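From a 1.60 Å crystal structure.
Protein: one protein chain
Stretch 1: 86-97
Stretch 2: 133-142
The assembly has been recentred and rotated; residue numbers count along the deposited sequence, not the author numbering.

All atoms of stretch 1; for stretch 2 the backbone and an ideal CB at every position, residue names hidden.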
ATOM      1  N   GLU A  86       7.012 -13.144  11.494  1.00 19.54           N
ATOM      2  CA  GLU A  86       7.583 -13.825  10.344  1.00 20.02           C
ATOM      3  C   GLU A  86       8.926 -13.208   9.950  1.00 19.15           C
ATOM      4  O   GLU A  86       9.672 -13.775   9.153  1.00 19.76           O
ATOM      5  CB  GLU A  86       6.582 -13.783   9.182  1.00 20.42           C
ATOM      6  CG  GLU A  86       5.232 -14.380   9.580  1.00 25.43           C
ATOM      7  CD  GLU A  86       4.167 -14.288   8.495  1.00 29.10           C
ATOM      8  OE1 GLU A  86       3.904 -13.175   7.994  1.00 27.37           O
ATOM      9  OE2 GLU A  86       3.582 -15.342   8.162  1.00 30.50           O
ATOM     10  N   LEU A  87       9.242 -12.051  10.528  1.00 19.08           N
ATOM     11  CA  LEU A  87      10.500 -11.359  10.238  1.00 21.03           C
ATOM     12  C   LEU A  87      11.662 -11.935  11.039  1.00 21.75           C
ATOM     13  O   LEU A  87      12.824 -11.689  10.717  1.00 23.18           O
ATOM     14  CB  LEU A  87      10.367  -9.874  10.577  1.00 20.80           C
ATOM     15  CG  LEU A  87       9.273  -9.104   9.840  1.00 20.51           C
ATOM     16  CD1 LEU A  87       9.198  -7.681  10.389  1.00 22.29           C
ATOM     17  CD2 LEU A  87       9.565  -9.098   8.350  1.00 21.75           C
ATOM     18  N   ALA A  88      11.336 -12.684  12.088  1.00 23.29           N
ATOM     19  CA  ALA A  88      12.343 -13.297  12.951  1.00 23.94           C
ATOM     20  C   ALA A  88      13.263 -14.243  12.187  1.00 25.31           C
ATOM     21  O   ALA A  88      12.881 -14.809  11.164  1.00 24.08           O
ATOM     22  CB  ALA A  88      11.657 -14.046  14.087  1.00 23.77           C
ATOM     23  N   PRO A  89      14.493 -14.433  12.689  1.00 25.84           N
ATOM     24  CA  PRO A  89      15.471 -15.315  12.048  1.00 26.31           C
ATOM     25  C   PRO A  89      14.906 -16.672  11.633  1.00 25.94           C
ATOM     26  O   PRO A  89      14.315 -17.390  12.444  1.00 26.57           O
ATOM     27  CB  PRO A  89      16.563 -15.438  13.108  1.00 27.82           C
ATOM     28  CG  PRO A  89      16.534 -14.077  13.750  1.00 27.29           C
ATOM     29  CD  PRO A  89      15.051 -13.841  13.919  1.00 27.20           C
ATOM     30  N   GLY A  90      15.083 -16.998  10.355  1.00 26.10           N
ATOM     31  CA  GLY A  90      14.619 -18.266   9.811  1.00 24.60           C
ATOM     32  C   GLY A  90      13.121 -18.479   9.714  1.00 24.72           C
ATOM     33  O   GLY A  90      12.684 -19.595   9.433  1.00 24.87           O
ATOM     34  N   LYS A  91      12.333 -17.428   9.919  1.00 21.14           N
ATOM     35  CA  LYS A  91      10.879 -17.562   9.871  1.00 21.32           C
ATOM     36  C   LYS A  91      10.213 -17.035   8.599  1.00 18.88           C
ATOM     37  O   LYS A  91       9.043 -17.329   8.350  1.00 19.98           O
ATOM     38  CB  LYS A  91      10.248 -16.855  11.078  1.00 23.27           C
ATOM     39  CG  LYS A  91      10.760 -17.326  12.434  1.00 26.31           C
ATOM     40  CD  LYS A  91      10.453 -18.791  12.686  1.00 30.89           C
ATOM     41  CE  LYS A  91      10.922 -19.213  14.076  1.00 34.23           C
ATOM     42  NZ  LYS A  91      10.681 -20.659  14.341  1.00 36.77           N
ATOM     43  N   LEU A  92      10.945 -16.278   7.787  1.00 18.95           N
ATOM     44  CA  LEU A  92      10.360 -15.696   6.582  1.00 18.69           C
ATOM     45  C   LEU A  92       9.875 -16.678   5.518  1.00 20.63           C
ATOM     46  O   LEU A  92       8.742 -16.571   5.044  1.00 20.09           O
ATOM     47  CB  LEU A  92      11.335 -14.711   5.939  1.00 18.18           C
ATOM     48  CG  LEU A  92      10.677 -13.796   4.894  1.00 15.29           C
ATOM     49  CD1 LEU A  92       9.672 -12.870   5.587  1.00 17.84           C
ATOM     50  CD2 LEU A  92      11.739 -12.985   4.182  1.00 16.82           C
ATOM     51  N   GLU A  93      10.721 -17.627   5.134  1.00 21.57           N
ATOM     52  CA  GLU A  93      10.327 -18.574   4.101  1.00 22.97           C
ATOM     53  C   GLU A  93       9.051 -19.315   4.481  1.00 22.31           C
ATOM     54  O   GLU A  93       8.143 -19.467   3.661  1.00 21.10           O
ATOM     55  CB  GLU A  93      11.448 -19.575   3.827  1.00 26.09           C
ATOM     56  CG  GLU A  93      11.218 -20.375   2.558  1.00 30.13           C
ATOM     57  CD  GLU A  93      12.288 -21.413   2.309  1.00 34.22           C
ATOM     58  OE1 GLU A  93      13.486 -21.056   2.332  1.00 35.54           O
ATOM     59  OE2 GLU A  93      11.922 -22.585   2.085  1.00 36.92           O
ATOM     60  N   GLY A  94       8.986 -19.780   5.725  1.00 21.99           N
ATOM     61  CA  GLY A  94       7.802 -20.484   6.186  1.00 22.39           C
ATOM     62  C   GLY A  94       6.565 -19.613   6.074  1.00 22.51           C
ATOM     63  O   GLY A  94       5.498 -20.073   5.662  1.00 21.37           O
ATOM     64  N   GLY A  95       6.708 -18.342   6.439  1.00 21.60           N
ATOM     65  CA  GLY A  95       5.587 -17.421   6.365  1.00 20.60           C
ATOM     66  C   GLY A  95       5.129 -17.205   4.931  1.00 19.99           C
ATOM     67  O   GLY A  95       3.935 -17.197   4.646  1.00 21.03           O
ATOM     68  N   LEU A  96       6.081 -17.031   4.021  1.00 20.28           N
ATOM     69  CA  LEU A  96       5.738 -16.817   2.624  1.00 19.90           C
ATOM     70  C   LEU A  96       5.062 -18.046   2.024  1.00 20.97           C
ATOM     71  O   LEU A  96       4.077 -17.925   1.296  1.00 20.49           O
ATOM     72  CB  LEU A  96       6.987 -16.460   1.817  1.00 19.34           C
ATOM     73  CG  LEU A  96       6.789 -16.240   0.311  1.00 19.50           C
ATOM     74  CD1 LEU A  96       5.670 -15.235   0.050  1.00 22.25           C
ATOM     75  CD2 LEU A  96       8.093 -15.753  -0.288  1.00 22.91           C
ATOM     76  N   ARG A  97       5.579 -19.231   2.330  1.00 21.88           N
ATOM     77  CA  ARG A  97       4.979 -20.444   1.789  1.00 23.54           C
ATOM     78  C   ARG A  97       3.556 -20.615   2.301  1.00 23.52           C
ATOM     79  O   ARG A  97       2.686 -21.126   1.589  1.00 23.27           O
ATOM     80  CB  ARG A  97       5.835 -21.672   2.125  1.00 24.41           C
ATOM     81  CG  ARG A  97       7.110 -21.744   1.289  1.00 26.00           C
ATOM     82  CD  ARG A  97       7.876 -23.032   1.524  1.00 27.91           C
ATOM     83  NE  ARG A  97       9.116 -23.086   0.750  1.00 29.08           N
ATOM     84  CZ  ARG A  97       9.178 -23.298  -0.562  1.00 30.15           C
ATOM     85  NH1 ARG A  97       8.068 -23.480  -1.264  1.00 30.12           N
ATOM     86  NH2 ARG A  97      10.354 -23.332  -1.171  1.00 31.87           N
ATOM     87  N   UNK A 133      19.603  -8.388   9.012  1.00 19.66           N
ATOM     88  CA  UNK A 133      19.302  -9.813   9.087  1.00 20.33           C
ATOM     89  C   UNK A 133      17.948 -10.112   8.461  1.00 20.42           C
ATOM     90  O   UNK A 133      17.752 -11.163   7.842  1.00 20.51           O
ATOM     91  CB  UNK A 133      19.330 -10.292  10.540  1.00 20.33           C
ATOM     92  N   UNK A 134      17.014  -9.179   8.623  1.00 18.18           N
ATOM     93  CA  UNK A 134      15.680  -9.328   8.054  1.00 17.52           C
ATOM     94  C   UNK A 134      15.797  -9.307   6.535  1.00 17.48           C
ATOM     95  O   UNK A 134      15.238 -10.162   5.840  1.00 16.93           O
ATOM     96  CB  UNK A 134      14.739  -8.227   8.548  1.00 17.52           C
ATOM     97  N   UNK A 135      16.535  -8.336   6.009  1.00 16.75           N
ATOM     98  CA  UNK A 135      16.672  -8.252   4.562  1.00 17.66           C
ATOM     99  C   UNK A 135      17.351  -9.474   3.935  1.00 17.86           C
ATOM    100  O   UNK A 135      17.014  -9.864   2.815  1.00 18.68           O
ATOM    101  CB  UNK A 135      17.462  -6.992   4.202  1.00 17.66           C
ATOM    102  N   UNK A 136      18.303 -10.081   4.638  1.00 17.80           N
ATOM    103  CA  UNK A 136      18.965 -11.256   4.085  1.00 18.09           C
ATOM    104  C   UNK A 136      17.941 -12.357   3.793  1.00 18.56           C
ATOM    105  O   UNK A 136      18.094 -13.112   2.831  1.00 18.27           O
ATOM    106  CB  UNK A 136      20.040 -11.766   5.046  1.00 18.09           C
ATOM    107  N   UNK A 137      16.891 -12.451   4.606  1.00 17.98           N
ATOM    108  CA  UNK A 137      15.873 -13.472   4.358  1.00 17.77           C
ATOM    109  C   UNK A 137      15.060 -13.142   3.106  1.00 18.65           C
ATOM    110  O   UNK A 137      14.622 -14.041   2.382  1.00 17.93           O
ATOM    111  CB  UNK A 137      14.946 -13.605   5.568  1.00 17.77           C
ATOM    112  N   UNK A 138      14.856 -11.854   2.851  1.00 16.76           N
ATOM    113  CA  UNK A 138      14.108 -11.438   1.670  1.00 16.39           C
ATOM    114  C   UNK A 138      14.931 -11.723   0.422  1.00 16.28           C
ATOM    115  O   UNK A 138      14.400 -12.143  -0.610  1.00 16.43           O
ATOM    116  CB  UNK A 138      13.741  -9.955   1.748  1.00 16.39           C
ATOM    117  N   UNK A 139      16.236 -11.503   0.527  1.00 17.16           N
ATOM    118  CA  UNK A 139      17.147 -11.768  -0.582  1.00 17.31           C
ATOM    119  C   UNK A 139      17.023 -13.251  -0.940  1.00 18.56           C
ATOM    120  O   UNK A 139      16.952 -13.612  -2.115  1.00 18.36           O
ATOM    121  CB  UNK A 139      18.588 -11.399  -0.224  1.00 17.31           C
ATOM    122  N   UNK A 140      16.977 -14.100   0.085  1.00 17.99           N
ATOM    123  CA  UNK A 140      16.872 -15.543  -0.106  1.00 18.83           C
ATOM    124  C   UNK A 140      15.580 -15.994  -0.787  1.00 19.91           C
ATOM    125  O   UNK A 140      15.623 -16.817  -1.700  1.00 19.75           O
ATOM    126  CB  UNK A 140      16.992 -16.240   1.250  1.00 18.83           C
ATOM    127  N   UNK A 141      14.435 -15.477  -0.346  1.00 18.66           N
ATOM    128  CA  UNK A 141      13.168 -15.877  -0.954  1.00 18.98           C
ATOM    129  C   UNK A 141      13.083 -15.375  -2.394  1.00 19.04           C
ATOM    130  O   UNK A 141      12.482 -16.022  -3.253  1.00 19.86           O
ATOM    131  CB  UNK A 141      11.989 -15.346  -0.136  1.00 18.98           C
ATOM    132  N   UNK A 142      13.693 -14.223  -2.658  1.00 17.56           N
ATOM    133  CA  UNK A 142      13.719 -13.660  -4.006  1.00 18.40           C
ATOM    134  C   UNK A 142      14.527 -14.589  -4.910  1.00 18.72           C
ATOM    135  O   UNK A 142      14.087 -14.953  -5.998  1.00 20.23           O
ATOM    136  CB  UNK A 142      14.310 -12.249  -4.004  1.00 18.40           C
TER

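The helix of stretch 2 runs past a loop, 86-91, and the first turns of a helix, 92-97.

Position 133 points its CB toward stretch 1, but nothing there lies within 5.5 Å of it. Many side chains would suit. It is D133, which makes no contact with stretch 1.

Position 134 points sideways. Its CB is 4.5 Å from L87 O, and the leucyl side chain of L87 lies nearby. A small or medium apolar residue would fit. It is V134. V134 CG1 packs on L87 CD2 at 4.0 Å.

Position 135 points away, and stretch 1 sets no limit on it. It is W135, whose NE1 is hydrogen-bonded elsewhere in the structure.

Position 136 points sideways into open space, where a long polar residue is possible. It is R136, and its end leads away.

Position 137 points toward stretch 1. Its CB is 3.5 Å from L92 CD2. Beyond it the loop presents the carbonyl oxygens of L87 and A88 and the NH groups of G90 and K91, and the helix start adds the NH of L92. A side chain with both a donor and an acceptor suits best; Gln has the reach, and other polar residues could meet part of the need. It is Q137. Q137 NE2 donates to A88 O at 2.9 Å, and Q137 OE1 accepts from L92 N at 3.1 Å. One amide thus ties the loop to the start of the helix. Water 2 adds a bridge, donating to Q137 OE1 (2.7 Å) and accepting from E93 N (2.9 Å).

Position 138 points sideways, with its CB 4.4 Å from L92 CD2. The side chains of L87 and L92 offer an apolar surface. Leu, Met or an aromatic residue would suit. It is F138, whose ring end comes nearer. L92 CD2 sits over one face, 3.5 Å from F138 CD2, in a CH-pi contact. L87 CD2 lies at the ring edge, 4.1 Å from F138 CE2.

Position 139 points away, so stretch 1 does not restrict the choice. It is D139.

Position 140 points toward stretch 1 but has nothing within 5.5 Å. Small or polar residues would do. It is A140.

Position 141 points toward stretch 1, its CB 3.9 Å from L96 CD2 and 4.9 Å from L92 CD2. A compact apolar residue such as Val or Ile fits. It is V141. V141 CB packs on L96 CD2 at 3.9 Å, and V141 CG1 is 4.2 Å from L92 CD2.

Position 142 points away and is unconstrained here. It is Y142.

Stretch 2 (133-142) DVWRQFDAVY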
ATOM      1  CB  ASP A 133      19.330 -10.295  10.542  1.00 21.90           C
ATOM      2  CG  ASP A 133      20.734 -10.316  11.120  1.00 25.76           C
ATOM      3  OD1 ASP A 133      21.706 -10.368  10.330  1.00 29.14           O
ATOM      4  OD2 ASP A 133      20.870 -10.299  12.361  1.00 26.87           O
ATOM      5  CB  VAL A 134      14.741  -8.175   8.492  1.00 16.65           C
ATOM      6  CG1 VAL A 134      13.396  -8.283   7.766  1.00 17.86           C
ATOM      7  CG2 VAL A 134      14.524  -8.223   9.992  1.00 17.89           C
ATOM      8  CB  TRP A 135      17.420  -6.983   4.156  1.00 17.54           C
ATOM      9  CG  TRP A 135      17.308  -6.738   2.694  1.00 16.93           C
ATOM     10  CD1 TRP A 135      18.316  -6.745   1.782  1.00 16.74           C
ATOM     11  CD2 TRP A 135      16.094  -6.542   1.958  1.00 16.17           C
ATOM     12  NE1 TRP A 135      17.809  -6.573   0.515  1.00 17.02           N
ATOM     13  CE2 TRP A 135      16.447  -6.445   0.594  1.00 15.49           C
ATOM     14  CE3 TRP A 135      14.740  -6.444   2.320  1.00 16.00           C
ATOM     15  CZ2 TRP A 135      15.496  -6.253  -0.415  1.00 16.55           C
ATOM     16  CZ3 TRP A 135      13.792  -6.254   1.314  1.00 16.93           C
ATOM     17  CH2 TRP A 135      14.178  -6.162  -0.035  1.00 16.59           C
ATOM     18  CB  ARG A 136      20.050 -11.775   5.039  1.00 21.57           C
ATOM     19  CG  ARG A 136      21.137 -10.755   5.361  1.00 25.68           C
ATOM     20  CD  ARG A 136      22.327 -11.411   6.050  1.00 30.20           C
ATOM     21  NE  ARG A 136      23.151 -12.127   5.087  1.00 30.20           N
ATOM     22  CZ  ARG A 136      24.144 -11.576   4.394  1.00 32.59           C
ATOM     23  NH1 ARG A 136      24.455 -10.298   4.567  1.00 31.89           N
ATOM     24  NH2 ARG A 136      24.804 -12.294   3.500  1.00 32.60           N
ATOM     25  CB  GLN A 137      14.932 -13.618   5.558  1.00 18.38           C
ATOM     26  CG  GLN A 137      15.601 -14.121   6.828  1.00 20.20           C
ATOM     27  CD  GLN A 137      14.596 -14.553   7.870  1.00 20.42           C
ATOM     28  OE1 GLN A 137      13.959 -15.599   7.736  1.00 18.78           O
ATOM     29  NE2 GLN A 137      14.426 -13.736   8.903  1.00 20.43           N
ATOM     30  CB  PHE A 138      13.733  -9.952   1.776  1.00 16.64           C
ATOM     31  CG  PHE A 138      12.481  -9.716   2.577  1.00 14.52           C
ATOM     32  CD1 PHE A 138      11.231  -9.742   1.958  1.00 15.88           C
ATOM     33  CD2 PHE A 138      12.538  -9.590   3.967  1.00 14.42           C
ATOM     34  CE1 PHE A 138      10.061  -9.653   2.703  1.00 16.39           C
ATOM     35  CE2 PHE A 138      11.370  -9.502   4.720  1.00 15.73           C
ATOM     36  CZ  PHE A 138      10.124  -9.537   4.088  1.00 16.05           C
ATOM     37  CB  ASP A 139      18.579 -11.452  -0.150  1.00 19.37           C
ATOM     38  CG  ASP A 139      19.617 -11.855  -1.191  1.00 19.40           C
ATOM     39  OD1 ASP A 139      19.647 -11.249  -2.281  1.00 20.47           O
ATOM     40  OD2 ASP A 139      20.401 -12.789  -0.916  1.00 20.93           O
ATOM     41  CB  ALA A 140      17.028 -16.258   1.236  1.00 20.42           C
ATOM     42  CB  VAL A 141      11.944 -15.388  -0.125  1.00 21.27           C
ATOM     43  CG1 VAL A 141      12.006 -15.997   1.265  1.00 19.35           C
ATOM     44  CG2 VAL A 141      11.908 -13.863  -0.040  1.00 20.58           C
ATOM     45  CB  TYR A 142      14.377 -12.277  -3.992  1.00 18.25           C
ATOM     46  CG  TYR A 142      14.549 -11.660  -5.366  1.00 17.33           C
ATOM     47  CD1 TYR A 142      13.451 -11.182  -6.086  1.00 17.56           C
ATOM     48  CD2 TYR A 142      15.810 -11.564  -5.950  1.00 18.41           C
ATOM     49  CE1 TYR A 142      13.613 -10.620  -7.357  1.00 19.94           C
ATOM     50  CE2 TYR A 142      15.985 -11.007  -7.214  1.00 17.97           C
ATOM     51  CZ  TYR A 142      14.886 -10.538  -7.913  1.00 18.97           C
ATOM     52  OH  TYR A 142      15.060  -9.979  -9.162  1.00 19.10           O
TER
HETATM   53  O   HOH W   1      15.579 -11.649  10.833  1.00 22.06           O
HETATM   54  O   HOH W   2      13.537 -17.514   5.907  1.00 22.16           O
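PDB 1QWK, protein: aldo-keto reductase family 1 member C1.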